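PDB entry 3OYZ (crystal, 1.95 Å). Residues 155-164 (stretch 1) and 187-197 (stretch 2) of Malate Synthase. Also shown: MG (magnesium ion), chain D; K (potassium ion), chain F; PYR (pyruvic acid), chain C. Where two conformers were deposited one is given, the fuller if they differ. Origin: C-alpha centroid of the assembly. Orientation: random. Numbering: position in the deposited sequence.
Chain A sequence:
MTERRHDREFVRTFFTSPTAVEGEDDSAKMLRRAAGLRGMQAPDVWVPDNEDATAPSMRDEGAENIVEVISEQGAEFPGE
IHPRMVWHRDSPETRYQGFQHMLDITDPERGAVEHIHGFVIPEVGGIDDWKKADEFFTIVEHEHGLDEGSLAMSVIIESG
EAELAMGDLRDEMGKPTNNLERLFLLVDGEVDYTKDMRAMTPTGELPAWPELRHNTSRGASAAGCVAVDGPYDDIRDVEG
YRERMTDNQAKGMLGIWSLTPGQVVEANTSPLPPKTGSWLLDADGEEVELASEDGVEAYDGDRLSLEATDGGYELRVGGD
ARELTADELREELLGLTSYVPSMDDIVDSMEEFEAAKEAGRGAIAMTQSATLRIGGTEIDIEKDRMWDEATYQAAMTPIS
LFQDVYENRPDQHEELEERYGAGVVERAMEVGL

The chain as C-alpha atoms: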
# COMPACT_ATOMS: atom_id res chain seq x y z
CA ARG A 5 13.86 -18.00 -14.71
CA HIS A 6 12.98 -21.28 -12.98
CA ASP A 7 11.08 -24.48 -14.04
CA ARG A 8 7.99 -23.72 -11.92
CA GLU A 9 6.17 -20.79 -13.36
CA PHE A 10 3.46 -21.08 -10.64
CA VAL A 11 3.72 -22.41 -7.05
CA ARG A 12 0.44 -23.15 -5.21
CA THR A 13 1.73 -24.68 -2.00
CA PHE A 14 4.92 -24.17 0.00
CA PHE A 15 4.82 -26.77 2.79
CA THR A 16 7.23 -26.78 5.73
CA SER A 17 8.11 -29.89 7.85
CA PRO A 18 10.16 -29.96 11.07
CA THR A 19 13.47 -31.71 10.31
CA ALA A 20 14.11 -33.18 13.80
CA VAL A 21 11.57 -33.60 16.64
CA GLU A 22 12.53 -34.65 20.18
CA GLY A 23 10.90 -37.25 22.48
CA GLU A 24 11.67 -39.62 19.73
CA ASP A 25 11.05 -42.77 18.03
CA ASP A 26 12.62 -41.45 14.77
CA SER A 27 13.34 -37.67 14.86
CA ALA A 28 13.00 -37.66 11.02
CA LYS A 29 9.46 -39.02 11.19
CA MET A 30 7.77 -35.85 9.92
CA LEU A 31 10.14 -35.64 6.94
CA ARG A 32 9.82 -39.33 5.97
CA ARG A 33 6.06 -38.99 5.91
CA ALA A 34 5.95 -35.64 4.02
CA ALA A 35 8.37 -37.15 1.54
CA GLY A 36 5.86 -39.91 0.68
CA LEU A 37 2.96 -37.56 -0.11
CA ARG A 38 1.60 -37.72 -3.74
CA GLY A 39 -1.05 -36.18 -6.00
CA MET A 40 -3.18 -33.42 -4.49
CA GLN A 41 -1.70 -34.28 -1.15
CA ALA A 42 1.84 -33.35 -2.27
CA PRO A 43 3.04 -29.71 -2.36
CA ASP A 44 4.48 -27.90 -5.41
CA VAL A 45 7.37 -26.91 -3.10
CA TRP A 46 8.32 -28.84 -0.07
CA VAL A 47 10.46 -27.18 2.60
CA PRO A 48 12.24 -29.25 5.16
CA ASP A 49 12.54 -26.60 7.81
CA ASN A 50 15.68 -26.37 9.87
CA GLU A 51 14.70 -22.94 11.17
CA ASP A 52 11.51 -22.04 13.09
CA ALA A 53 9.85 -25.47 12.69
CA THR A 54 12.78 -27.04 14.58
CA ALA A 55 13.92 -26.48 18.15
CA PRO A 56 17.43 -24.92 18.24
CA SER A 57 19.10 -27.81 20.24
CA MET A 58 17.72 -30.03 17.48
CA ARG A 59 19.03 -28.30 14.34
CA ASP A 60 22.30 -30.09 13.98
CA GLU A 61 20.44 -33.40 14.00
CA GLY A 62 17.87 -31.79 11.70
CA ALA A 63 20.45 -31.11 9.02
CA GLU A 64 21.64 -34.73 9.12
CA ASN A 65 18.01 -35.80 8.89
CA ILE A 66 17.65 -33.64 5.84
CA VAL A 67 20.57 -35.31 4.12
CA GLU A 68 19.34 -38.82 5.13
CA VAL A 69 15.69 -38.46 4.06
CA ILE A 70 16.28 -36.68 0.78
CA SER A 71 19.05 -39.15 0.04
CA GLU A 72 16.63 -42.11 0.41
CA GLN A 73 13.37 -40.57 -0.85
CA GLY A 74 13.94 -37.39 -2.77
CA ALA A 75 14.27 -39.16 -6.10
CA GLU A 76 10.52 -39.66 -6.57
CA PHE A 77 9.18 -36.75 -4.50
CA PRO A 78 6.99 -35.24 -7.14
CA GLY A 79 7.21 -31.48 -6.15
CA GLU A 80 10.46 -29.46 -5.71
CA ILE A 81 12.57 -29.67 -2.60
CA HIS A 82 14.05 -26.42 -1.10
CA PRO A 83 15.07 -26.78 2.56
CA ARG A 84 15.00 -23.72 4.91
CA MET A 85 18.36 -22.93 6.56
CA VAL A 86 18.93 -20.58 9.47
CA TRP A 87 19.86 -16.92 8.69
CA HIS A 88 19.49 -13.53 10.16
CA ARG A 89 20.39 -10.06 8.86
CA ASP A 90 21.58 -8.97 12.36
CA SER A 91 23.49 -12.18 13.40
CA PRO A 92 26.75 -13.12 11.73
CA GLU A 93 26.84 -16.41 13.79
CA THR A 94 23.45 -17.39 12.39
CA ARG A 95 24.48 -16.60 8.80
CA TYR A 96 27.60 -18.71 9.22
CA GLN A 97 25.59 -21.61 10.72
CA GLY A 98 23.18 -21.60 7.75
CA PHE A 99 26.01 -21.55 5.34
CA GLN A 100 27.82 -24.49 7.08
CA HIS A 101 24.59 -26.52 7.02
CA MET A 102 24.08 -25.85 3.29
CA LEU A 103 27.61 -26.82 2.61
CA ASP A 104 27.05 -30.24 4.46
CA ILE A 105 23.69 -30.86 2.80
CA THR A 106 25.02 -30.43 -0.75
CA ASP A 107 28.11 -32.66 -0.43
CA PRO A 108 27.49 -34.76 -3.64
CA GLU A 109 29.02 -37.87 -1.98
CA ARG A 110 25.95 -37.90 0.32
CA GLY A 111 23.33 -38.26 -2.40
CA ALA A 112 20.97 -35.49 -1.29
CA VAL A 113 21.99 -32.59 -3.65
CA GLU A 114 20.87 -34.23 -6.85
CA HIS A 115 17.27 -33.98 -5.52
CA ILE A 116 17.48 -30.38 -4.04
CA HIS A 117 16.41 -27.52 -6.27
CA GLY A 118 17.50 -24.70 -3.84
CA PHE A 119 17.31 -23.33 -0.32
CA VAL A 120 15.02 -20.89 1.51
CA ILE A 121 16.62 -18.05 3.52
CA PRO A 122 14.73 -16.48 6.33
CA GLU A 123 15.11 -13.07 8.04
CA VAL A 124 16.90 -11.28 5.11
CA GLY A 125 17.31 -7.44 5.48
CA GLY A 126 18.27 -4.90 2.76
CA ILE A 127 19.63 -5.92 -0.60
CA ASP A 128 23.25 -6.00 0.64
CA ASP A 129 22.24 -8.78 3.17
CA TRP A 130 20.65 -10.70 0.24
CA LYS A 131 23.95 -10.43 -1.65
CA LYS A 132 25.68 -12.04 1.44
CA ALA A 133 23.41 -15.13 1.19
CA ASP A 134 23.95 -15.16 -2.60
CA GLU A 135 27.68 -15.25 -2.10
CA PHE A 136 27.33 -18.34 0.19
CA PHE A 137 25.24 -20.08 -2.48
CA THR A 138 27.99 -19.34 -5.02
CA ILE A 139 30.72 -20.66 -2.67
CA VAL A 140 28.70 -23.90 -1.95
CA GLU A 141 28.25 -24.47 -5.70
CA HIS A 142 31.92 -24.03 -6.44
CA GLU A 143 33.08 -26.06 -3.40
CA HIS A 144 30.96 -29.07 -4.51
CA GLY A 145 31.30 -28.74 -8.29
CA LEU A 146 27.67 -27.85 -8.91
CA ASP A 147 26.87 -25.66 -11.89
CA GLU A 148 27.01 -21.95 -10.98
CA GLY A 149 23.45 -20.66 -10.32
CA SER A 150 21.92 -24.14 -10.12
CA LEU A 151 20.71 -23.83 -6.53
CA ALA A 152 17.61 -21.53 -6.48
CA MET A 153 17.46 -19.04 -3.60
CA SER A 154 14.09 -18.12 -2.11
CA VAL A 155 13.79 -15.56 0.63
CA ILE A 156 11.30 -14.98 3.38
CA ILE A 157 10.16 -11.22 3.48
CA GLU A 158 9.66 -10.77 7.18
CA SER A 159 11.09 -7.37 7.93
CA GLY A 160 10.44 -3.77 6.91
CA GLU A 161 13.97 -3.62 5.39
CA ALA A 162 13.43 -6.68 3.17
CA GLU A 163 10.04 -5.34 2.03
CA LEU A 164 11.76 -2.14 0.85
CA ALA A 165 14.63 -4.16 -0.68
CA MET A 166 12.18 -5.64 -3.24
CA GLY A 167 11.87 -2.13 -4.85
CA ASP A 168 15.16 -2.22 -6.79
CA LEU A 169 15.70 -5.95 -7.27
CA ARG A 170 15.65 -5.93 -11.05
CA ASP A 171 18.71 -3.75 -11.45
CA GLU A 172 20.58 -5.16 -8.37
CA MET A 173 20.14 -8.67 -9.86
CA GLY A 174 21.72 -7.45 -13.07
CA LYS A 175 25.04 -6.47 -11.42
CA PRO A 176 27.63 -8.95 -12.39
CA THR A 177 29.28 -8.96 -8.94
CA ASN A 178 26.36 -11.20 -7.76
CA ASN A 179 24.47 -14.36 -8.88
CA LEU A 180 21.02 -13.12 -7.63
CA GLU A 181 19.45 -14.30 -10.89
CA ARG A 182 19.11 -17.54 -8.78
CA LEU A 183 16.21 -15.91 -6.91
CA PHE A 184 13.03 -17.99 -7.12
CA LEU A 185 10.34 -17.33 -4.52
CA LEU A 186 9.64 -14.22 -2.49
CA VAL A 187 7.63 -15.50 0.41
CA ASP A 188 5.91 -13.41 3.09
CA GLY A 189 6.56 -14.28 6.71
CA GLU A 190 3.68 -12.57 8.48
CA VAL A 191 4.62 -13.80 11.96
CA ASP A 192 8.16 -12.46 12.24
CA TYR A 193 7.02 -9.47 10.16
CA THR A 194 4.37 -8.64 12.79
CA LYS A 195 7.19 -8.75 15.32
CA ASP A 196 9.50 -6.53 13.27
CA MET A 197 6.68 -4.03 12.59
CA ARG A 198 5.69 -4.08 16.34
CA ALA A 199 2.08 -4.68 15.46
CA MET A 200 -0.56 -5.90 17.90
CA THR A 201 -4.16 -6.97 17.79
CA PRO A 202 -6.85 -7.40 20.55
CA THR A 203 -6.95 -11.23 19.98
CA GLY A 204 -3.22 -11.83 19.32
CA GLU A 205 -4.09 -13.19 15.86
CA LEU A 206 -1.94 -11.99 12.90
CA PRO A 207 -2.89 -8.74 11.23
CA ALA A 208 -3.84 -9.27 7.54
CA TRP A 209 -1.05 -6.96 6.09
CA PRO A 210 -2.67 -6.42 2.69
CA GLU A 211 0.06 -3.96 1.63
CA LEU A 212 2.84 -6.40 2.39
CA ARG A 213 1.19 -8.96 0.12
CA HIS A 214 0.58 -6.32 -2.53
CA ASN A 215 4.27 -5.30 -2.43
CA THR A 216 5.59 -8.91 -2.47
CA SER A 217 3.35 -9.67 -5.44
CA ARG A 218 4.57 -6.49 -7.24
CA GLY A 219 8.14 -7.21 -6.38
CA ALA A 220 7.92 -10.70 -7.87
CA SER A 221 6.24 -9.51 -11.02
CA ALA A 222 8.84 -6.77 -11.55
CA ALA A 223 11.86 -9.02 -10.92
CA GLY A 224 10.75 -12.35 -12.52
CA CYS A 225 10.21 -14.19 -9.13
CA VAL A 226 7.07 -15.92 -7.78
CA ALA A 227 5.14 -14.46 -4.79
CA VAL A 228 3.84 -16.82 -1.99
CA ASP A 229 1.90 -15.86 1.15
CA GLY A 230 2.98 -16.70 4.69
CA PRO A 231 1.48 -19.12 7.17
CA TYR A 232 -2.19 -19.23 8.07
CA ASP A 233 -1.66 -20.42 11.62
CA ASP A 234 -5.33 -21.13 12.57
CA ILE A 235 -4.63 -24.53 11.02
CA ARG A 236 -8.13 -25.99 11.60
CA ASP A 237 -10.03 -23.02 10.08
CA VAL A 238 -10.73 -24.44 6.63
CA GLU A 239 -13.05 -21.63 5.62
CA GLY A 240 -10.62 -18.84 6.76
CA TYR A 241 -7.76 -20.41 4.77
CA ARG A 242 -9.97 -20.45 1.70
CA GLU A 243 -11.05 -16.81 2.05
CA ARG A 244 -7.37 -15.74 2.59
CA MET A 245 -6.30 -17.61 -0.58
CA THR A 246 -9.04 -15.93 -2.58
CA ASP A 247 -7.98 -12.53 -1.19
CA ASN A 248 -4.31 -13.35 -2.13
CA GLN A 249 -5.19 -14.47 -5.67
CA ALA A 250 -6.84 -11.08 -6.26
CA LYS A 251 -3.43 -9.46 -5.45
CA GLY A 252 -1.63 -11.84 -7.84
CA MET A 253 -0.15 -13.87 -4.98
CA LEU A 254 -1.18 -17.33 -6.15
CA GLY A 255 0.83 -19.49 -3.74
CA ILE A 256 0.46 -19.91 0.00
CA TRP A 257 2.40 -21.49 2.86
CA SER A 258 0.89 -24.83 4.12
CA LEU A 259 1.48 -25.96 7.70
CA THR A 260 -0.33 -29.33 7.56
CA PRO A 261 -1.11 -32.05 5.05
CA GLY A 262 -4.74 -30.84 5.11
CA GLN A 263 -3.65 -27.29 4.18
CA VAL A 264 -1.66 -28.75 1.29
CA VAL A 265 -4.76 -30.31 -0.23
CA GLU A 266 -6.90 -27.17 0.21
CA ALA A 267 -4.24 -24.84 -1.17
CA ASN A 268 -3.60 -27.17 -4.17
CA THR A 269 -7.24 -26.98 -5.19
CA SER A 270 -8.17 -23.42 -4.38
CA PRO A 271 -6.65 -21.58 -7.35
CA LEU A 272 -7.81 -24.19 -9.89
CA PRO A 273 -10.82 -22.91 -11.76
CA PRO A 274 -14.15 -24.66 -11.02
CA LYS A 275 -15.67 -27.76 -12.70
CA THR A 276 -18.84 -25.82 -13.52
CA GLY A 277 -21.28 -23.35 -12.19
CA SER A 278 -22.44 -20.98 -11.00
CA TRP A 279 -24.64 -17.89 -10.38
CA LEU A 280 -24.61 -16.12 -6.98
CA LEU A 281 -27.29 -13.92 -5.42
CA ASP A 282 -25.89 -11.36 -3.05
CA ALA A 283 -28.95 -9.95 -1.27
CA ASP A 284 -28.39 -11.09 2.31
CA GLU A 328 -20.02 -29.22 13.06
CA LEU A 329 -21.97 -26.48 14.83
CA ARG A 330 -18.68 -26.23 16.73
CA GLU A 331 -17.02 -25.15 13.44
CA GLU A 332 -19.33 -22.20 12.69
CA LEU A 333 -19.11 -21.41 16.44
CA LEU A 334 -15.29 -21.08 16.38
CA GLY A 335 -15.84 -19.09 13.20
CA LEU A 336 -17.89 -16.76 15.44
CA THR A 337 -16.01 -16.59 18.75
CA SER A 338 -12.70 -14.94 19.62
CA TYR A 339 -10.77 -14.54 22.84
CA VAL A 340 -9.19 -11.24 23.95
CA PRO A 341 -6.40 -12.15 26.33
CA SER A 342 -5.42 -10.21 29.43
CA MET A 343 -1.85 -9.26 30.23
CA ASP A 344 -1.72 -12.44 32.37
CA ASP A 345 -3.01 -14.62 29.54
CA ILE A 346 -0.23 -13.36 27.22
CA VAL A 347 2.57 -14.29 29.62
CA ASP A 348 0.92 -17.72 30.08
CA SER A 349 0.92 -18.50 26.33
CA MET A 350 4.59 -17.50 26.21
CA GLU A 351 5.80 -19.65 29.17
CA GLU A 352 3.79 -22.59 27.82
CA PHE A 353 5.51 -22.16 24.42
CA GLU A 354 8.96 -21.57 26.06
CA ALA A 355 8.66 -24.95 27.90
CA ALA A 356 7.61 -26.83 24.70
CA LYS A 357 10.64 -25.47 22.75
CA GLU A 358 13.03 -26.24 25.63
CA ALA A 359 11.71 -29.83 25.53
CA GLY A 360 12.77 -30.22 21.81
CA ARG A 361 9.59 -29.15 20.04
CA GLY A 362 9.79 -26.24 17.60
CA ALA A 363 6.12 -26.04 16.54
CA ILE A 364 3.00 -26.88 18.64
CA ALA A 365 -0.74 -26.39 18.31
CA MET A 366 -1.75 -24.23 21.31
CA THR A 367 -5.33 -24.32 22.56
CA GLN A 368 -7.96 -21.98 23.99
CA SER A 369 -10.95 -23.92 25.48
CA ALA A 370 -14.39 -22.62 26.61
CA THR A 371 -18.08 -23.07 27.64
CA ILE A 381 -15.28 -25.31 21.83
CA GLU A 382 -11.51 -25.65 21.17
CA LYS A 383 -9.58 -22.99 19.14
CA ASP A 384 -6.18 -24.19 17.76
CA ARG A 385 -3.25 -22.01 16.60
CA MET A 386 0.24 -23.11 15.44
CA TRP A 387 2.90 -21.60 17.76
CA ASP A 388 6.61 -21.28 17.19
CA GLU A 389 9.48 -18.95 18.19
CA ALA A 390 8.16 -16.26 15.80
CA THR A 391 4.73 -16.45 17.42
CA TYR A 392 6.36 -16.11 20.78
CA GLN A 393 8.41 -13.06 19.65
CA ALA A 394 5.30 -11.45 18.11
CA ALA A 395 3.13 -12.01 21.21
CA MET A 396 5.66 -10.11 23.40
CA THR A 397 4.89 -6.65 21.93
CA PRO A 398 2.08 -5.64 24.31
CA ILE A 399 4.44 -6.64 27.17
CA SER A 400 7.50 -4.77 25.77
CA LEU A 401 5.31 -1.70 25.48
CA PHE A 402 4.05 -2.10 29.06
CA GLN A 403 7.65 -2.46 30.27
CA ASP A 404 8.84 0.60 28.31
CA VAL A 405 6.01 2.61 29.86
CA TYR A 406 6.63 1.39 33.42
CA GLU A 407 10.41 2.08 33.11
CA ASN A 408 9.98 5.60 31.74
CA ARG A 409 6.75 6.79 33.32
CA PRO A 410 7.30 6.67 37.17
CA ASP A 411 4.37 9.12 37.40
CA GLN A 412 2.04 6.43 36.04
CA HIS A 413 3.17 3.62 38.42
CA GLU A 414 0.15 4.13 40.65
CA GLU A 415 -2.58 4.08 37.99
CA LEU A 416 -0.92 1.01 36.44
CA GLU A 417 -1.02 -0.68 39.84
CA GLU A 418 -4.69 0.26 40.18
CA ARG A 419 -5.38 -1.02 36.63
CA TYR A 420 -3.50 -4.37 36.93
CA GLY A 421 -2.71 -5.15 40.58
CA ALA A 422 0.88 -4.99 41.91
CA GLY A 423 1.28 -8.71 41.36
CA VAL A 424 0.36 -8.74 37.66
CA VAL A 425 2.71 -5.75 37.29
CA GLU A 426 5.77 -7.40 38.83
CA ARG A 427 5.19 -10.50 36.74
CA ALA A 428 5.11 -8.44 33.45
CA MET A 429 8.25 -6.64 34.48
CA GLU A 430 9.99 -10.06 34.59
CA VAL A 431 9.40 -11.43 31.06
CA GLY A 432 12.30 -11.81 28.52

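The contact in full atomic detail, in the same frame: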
# COMPACT_ATOMS: atom_id res chain seq x y z
N VAL A 155 13.56 -16.25 -0.62
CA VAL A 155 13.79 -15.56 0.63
C VAL A 155 12.47 -15.39 1.32
O VAL A 155 11.42 -15.22 0.69
CB VAL A 155 14.46 -14.15 0.49
CG1 VAL A 155 15.78 -14.31 -0.25
CG2 VAL A 155 13.56 -13.26 -0.42
N ILE A 156 12.49 -15.33 2.65
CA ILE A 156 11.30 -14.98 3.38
C ILE A 156 11.32 -13.45 3.68
O ILE A 156 12.31 -12.97 4.21
CB ILE A 156 11.32 -15.63 4.78
CG1 ILE A 156 11.38 -17.18 4.71
CG2 ILE A 156 9.95 -15.31 5.46
CD1 ILE A 156 10.48 -17.84 3.75
N ILE A 157 10.28 -12.70 3.30
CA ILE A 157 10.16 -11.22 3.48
C ILE A 157 9.49 -11.10 4.82
O ILE A 157 8.28 -11.33 4.94
CB ILE A 157 9.22 -10.57 2.39
CG1 ILE A 157 9.75 -10.94 0.96
CG2 ILE A 157 9.21 -9.02 2.61
CD1 ILE A 157 11.26 -10.59 0.67
N GLU A 158 10.27 -10.82 5.86
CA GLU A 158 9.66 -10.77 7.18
C GLU A 158 10.28 -9.67 8.00
O GLU A 158 10.35 -9.76 9.24
CB GLU A 158 9.78 -12.13 7.91
CG GLU A 158 11.16 -12.65 8.10
CD GLU A 158 11.06 -14.18 8.46
OE1 GLU A 158 12.00 -14.91 8.18
OE2 GLU A 158 9.99 -14.65 8.87
N SER A 159 10.71 -8.62 7.29
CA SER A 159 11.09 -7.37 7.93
C SER A 159 10.73 -6.19 7.00
O SER A 159 10.66 -6.36 5.76
CB SER A 159 12.59 -7.35 8.14
OG SER A 159 13.46 -7.27 7.02
N GLY A 160 10.58 -5.03 7.62
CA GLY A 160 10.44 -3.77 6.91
C GLY A 160 11.58 -3.56 5.91
O GLY A 160 11.33 -3.16 4.77
N GLU A 161 12.82 -3.88 6.27
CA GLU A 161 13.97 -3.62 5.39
C GLU A 161 13.83 -4.54 4.17
O GLU A 161 14.24 -4.13 3.08
CB GLU A 161 15.35 -3.95 6.05
CG GLU A 161 15.85 -3.11 7.16
CD GLU A 161 17.29 -3.54 7.62
OE1 GLU A 161 17.31 -4.30 8.62
OE2 GLU A 161 18.34 -3.20 6.99
N ALA A 162 13.38 -5.80 4.31
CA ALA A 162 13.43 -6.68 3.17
C ALA A 162 12.28 -6.24 2.27
O ALA A 162 12.35 -6.50 1.07
CB ALA A 162 13.11 -8.14 3.63
N GLU A 163 11.17 -5.81 2.85
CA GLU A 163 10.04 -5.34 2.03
C GLU A 163 10.48 -4.20 1.12
O GLU A 163 10.18 -4.19 -0.09
CB GLU A 163 8.86 -4.84 2.89
CG GLU A 163 7.66 -4.29 2.09
CD GLU A 163 6.59 -3.79 3.06
OE1 GLU A 163 6.84 -3.92 4.27
OE2 GLU A 163 5.52 -3.24 2.71
N LEU A 164 11.18 -3.23 1.70
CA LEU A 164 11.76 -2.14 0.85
C LEU A 164 12.81 -2.64 -0.16
O LEU A 164 12.87 -2.12 -1.30
CB LEU A 164 12.43 -1.08 1.76
CG LEU A 164 11.41 -0.28 2.59
CD1 LEU A 164 12.05 0.57 3.69
CD2 LEU A 164 10.50 0.57 1.70
N VAL A 187 8.71 -14.88 -0.37
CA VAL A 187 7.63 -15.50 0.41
C VAL A 187 7.36 -14.65 1.61
O VAL A 187 8.28 -14.40 2.34
CB VAL A 187 8.05 -16.92 0.94
CG1 VAL A 187 6.90 -17.60 1.66
CG2 VAL A 187 8.54 -17.79 -0.20
N ASP A 188 6.14 -14.19 1.87
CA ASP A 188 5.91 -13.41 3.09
C ASP A 188 5.99 -14.25 4.36
O ASP A 188 5.50 -15.39 4.36
CB ASP A 188 4.55 -12.74 3.03
CG ASP A 188 4.55 -11.60 2.04
OD1 ASP A 188 5.67 -11.07 1.85
OD2 ASP A 188 3.54 -11.28 1.42
N GLY A 189 6.55 -13.66 5.41
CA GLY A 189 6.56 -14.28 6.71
C GLY A 189 5.81 -13.41 7.68
O GLY A 189 6.43 -12.71 8.45
N GLU A 190 4.49 -13.51 7.71
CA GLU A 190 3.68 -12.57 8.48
C GLU A 190 3.97 -12.58 9.98
O GLU A 190 3.75 -11.55 10.62
CB GLU A 190 2.19 -12.73 8.23
CG GLU A 190 1.62 -11.95 7.05
CD GLU A 190 1.66 -12.71 5.73
OE1 GLU A 190 2.43 -13.69 5.69
OE2 GLU A 190 0.99 -12.32 4.73
N VAL A 191 4.50 -13.68 10.50
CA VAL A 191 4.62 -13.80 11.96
C VAL A 191 5.83 -12.98 12.42
O VAL A 191 5.68 -12.08 13.24
CB VAL A 191 4.71 -15.26 12.45
CG1 VAL A 191 4.59 -15.20 13.97
CG2 VAL A 191 3.54 -16.05 11.90
N ASP A 192 7.01 -13.29 11.91
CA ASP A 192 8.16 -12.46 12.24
C ASP A 192 8.01 -11.02 11.71
O ASP A 192 8.52 -10.07 12.33
CB ASP A 192 9.40 -13.09 11.63
CG ASP A 192 9.98 -14.21 12.53
OD1 ASP A 192 10.06 -13.91 13.73
OD2 ASP A 192 10.25 -15.33 12.02
N TYR A 193 7.22 -10.83 10.66
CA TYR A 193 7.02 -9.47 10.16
C TYR A 193 6.21 -8.67 11.15
O TYR A 193 6.54 -7.53 11.46
CB TYR A 193 6.28 -9.57 8.83
CG TYR A 193 6.03 -8.23 8.16
CD1 TYR A 193 7.04 -7.62 7.42
CD2 TYR A 193 4.77 -7.61 8.23
CE1 TYR A 193 6.79 -6.36 6.76
CE2 TYR A 193 4.52 -6.41 7.58
CZ TYR A 193 5.51 -5.82 6.81
OH TYR A 193 5.15 -4.61 6.23
N THR A 194 5.16 -9.27 11.72
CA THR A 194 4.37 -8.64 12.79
C THR A 194 5.22 -8.17 13.93
O THR A 194 5.02 -7.04 14.43
CB THR A 194 3.34 -9.64 13.36
OG1 THR A 194 2.43 -9.87 12.30
CG2 THR A 194 2.50 -9.05 14.58
N LYS A 195 6.16 -9.03 14.32
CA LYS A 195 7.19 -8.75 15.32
C LYS A 195 8.03 -7.52 14.94
O LYS A 195 8.19 -6.55 15.68
CB LYS A 195 8.08 -10.01 15.45
CG LYS A 195 9.43 -9.83 16.17
CD LYS A 195 10.30 -11.09 16.26
CE LYS A 195 11.03 -11.55 15.00
NZ LYS A 195 11.48 -10.41 14.16
N ASP A 196 8.59 -7.58 13.74
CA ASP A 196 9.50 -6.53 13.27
C ASP A 196 8.76 -5.21 13.16
O ASP A 196 9.33 -4.17 13.46
CB ASP A 196 10.17 -6.99 11.95
CG ASP A 196 11.22 -5.94 11.44
OD1 ASP A 196 12.30 -5.88 12.05
OD2 ASP A 196 10.99 -5.14 10.49
N MET A 197 7.50 -5.22 12.74
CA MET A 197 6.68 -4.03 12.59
C MET A 197 6.12 -3.58 13.96
O MET A 197 5.60 -2.43 14.03
CB MET A 197 5.54 -4.26 11.56
CG MET A 197 6.10 -4.60 10.08
SD MET A 197 6.64 -2.96 9.40
CE MET A 197 5.03 -2.39 8.82
MG MG D . 9.78 -16.15 10.38
K K F . 6.40 -0.02 13.13
C PYR C . 7.11 -16.24 9.71
O PYR C . 7.96 -15.57 10.41
OXT PYR C . 5.92 -15.83 9.49
CA PYR C . 7.59 -17.38 9.07
O3 PYR C . 8.85 -17.72 9.20
CB PYR C . 6.70 -18.16 8.18
O HOH W 1 11.98 -10.12 11.39
O HOH W 2 11.52 -16.97 9.82
O HOH W 3 13.10 -3.78 9.20
O HOH W 4 9.71 -18.12 11.69

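Stretch 2 enters the contact as the end of a β-strand that runs parallel to the strand at 155-157. V187 is held through both its backbone polar groups: V187 N donates to V155 O (2.9 Å), and V187 O accepts from I157 N (2.8 Å). V187 O also lies 3.2 Å from I156 CA, a CA-H...O contact that often accompanies parallel pairing. The side chains of V187 and I156 lie on the same face of the sheet, where I156 CD1 packs 3.8 Å from V187 CB; branched, apolar residues suit this buried position.

D188 pairs with I157, and both side chains occupy the other face. There D188 OD1 approaches I157 CB to 3.6 Å, while D188 OD1 is hydrogen-bonded elsewhere in the structure. The ladder ends at G189, where G189 N donates to I157 O (2.9 Å). G189 is also the N-cap of the helix that follows, and G189 O accepts from Y193 N at 3.0 Å. Lack of a side chain matters here: a CB on G189 would point toward stretch 1 and clash with I156 CG2 and E158 OE2.

The first turn of the helix turns its backbone to the ligand. V191 N donates to PYR OXT (2.8 Å). D192 N donates to PYR O (2.9 Å). The CA-to-CB bond of D192 points toward stretch 1, and the magnesium ion joins the two stretches by binding D192 OD2 (1.9 Å) and E158 OE2 (2.1 Å). D192 OD2 and E158 OE2 are 3.2 Å apart, a proximity that the shared cation makes tolerable. Pyruvate O and O3 and two waters complete six ligands.

Y193 lies against the loop at 158-159 and reaches the helix 160-164. Y193 CA makes a CA-H...O contact with E158 O (3.5 Å), the ring presents its edge to the backbone at E158 C and S159 N, and at its tip Y193 OH donates to E163 OE1 (2.7 Å).

K195 contributes through solvent: water 1 donates to E158 O (2.7 Å) and accepts from K195 NZ (2.8 Å). One turn beyond D192, D196 points toward stretch 1, and D196 OD2 accepts from G160 N (2.9 Å), an amide in the first turn of helix 160-164. S159 OG caps the same helix by accepting from A162 N (3.1 Å). Altogether the two stretches bury 590 Å² between them.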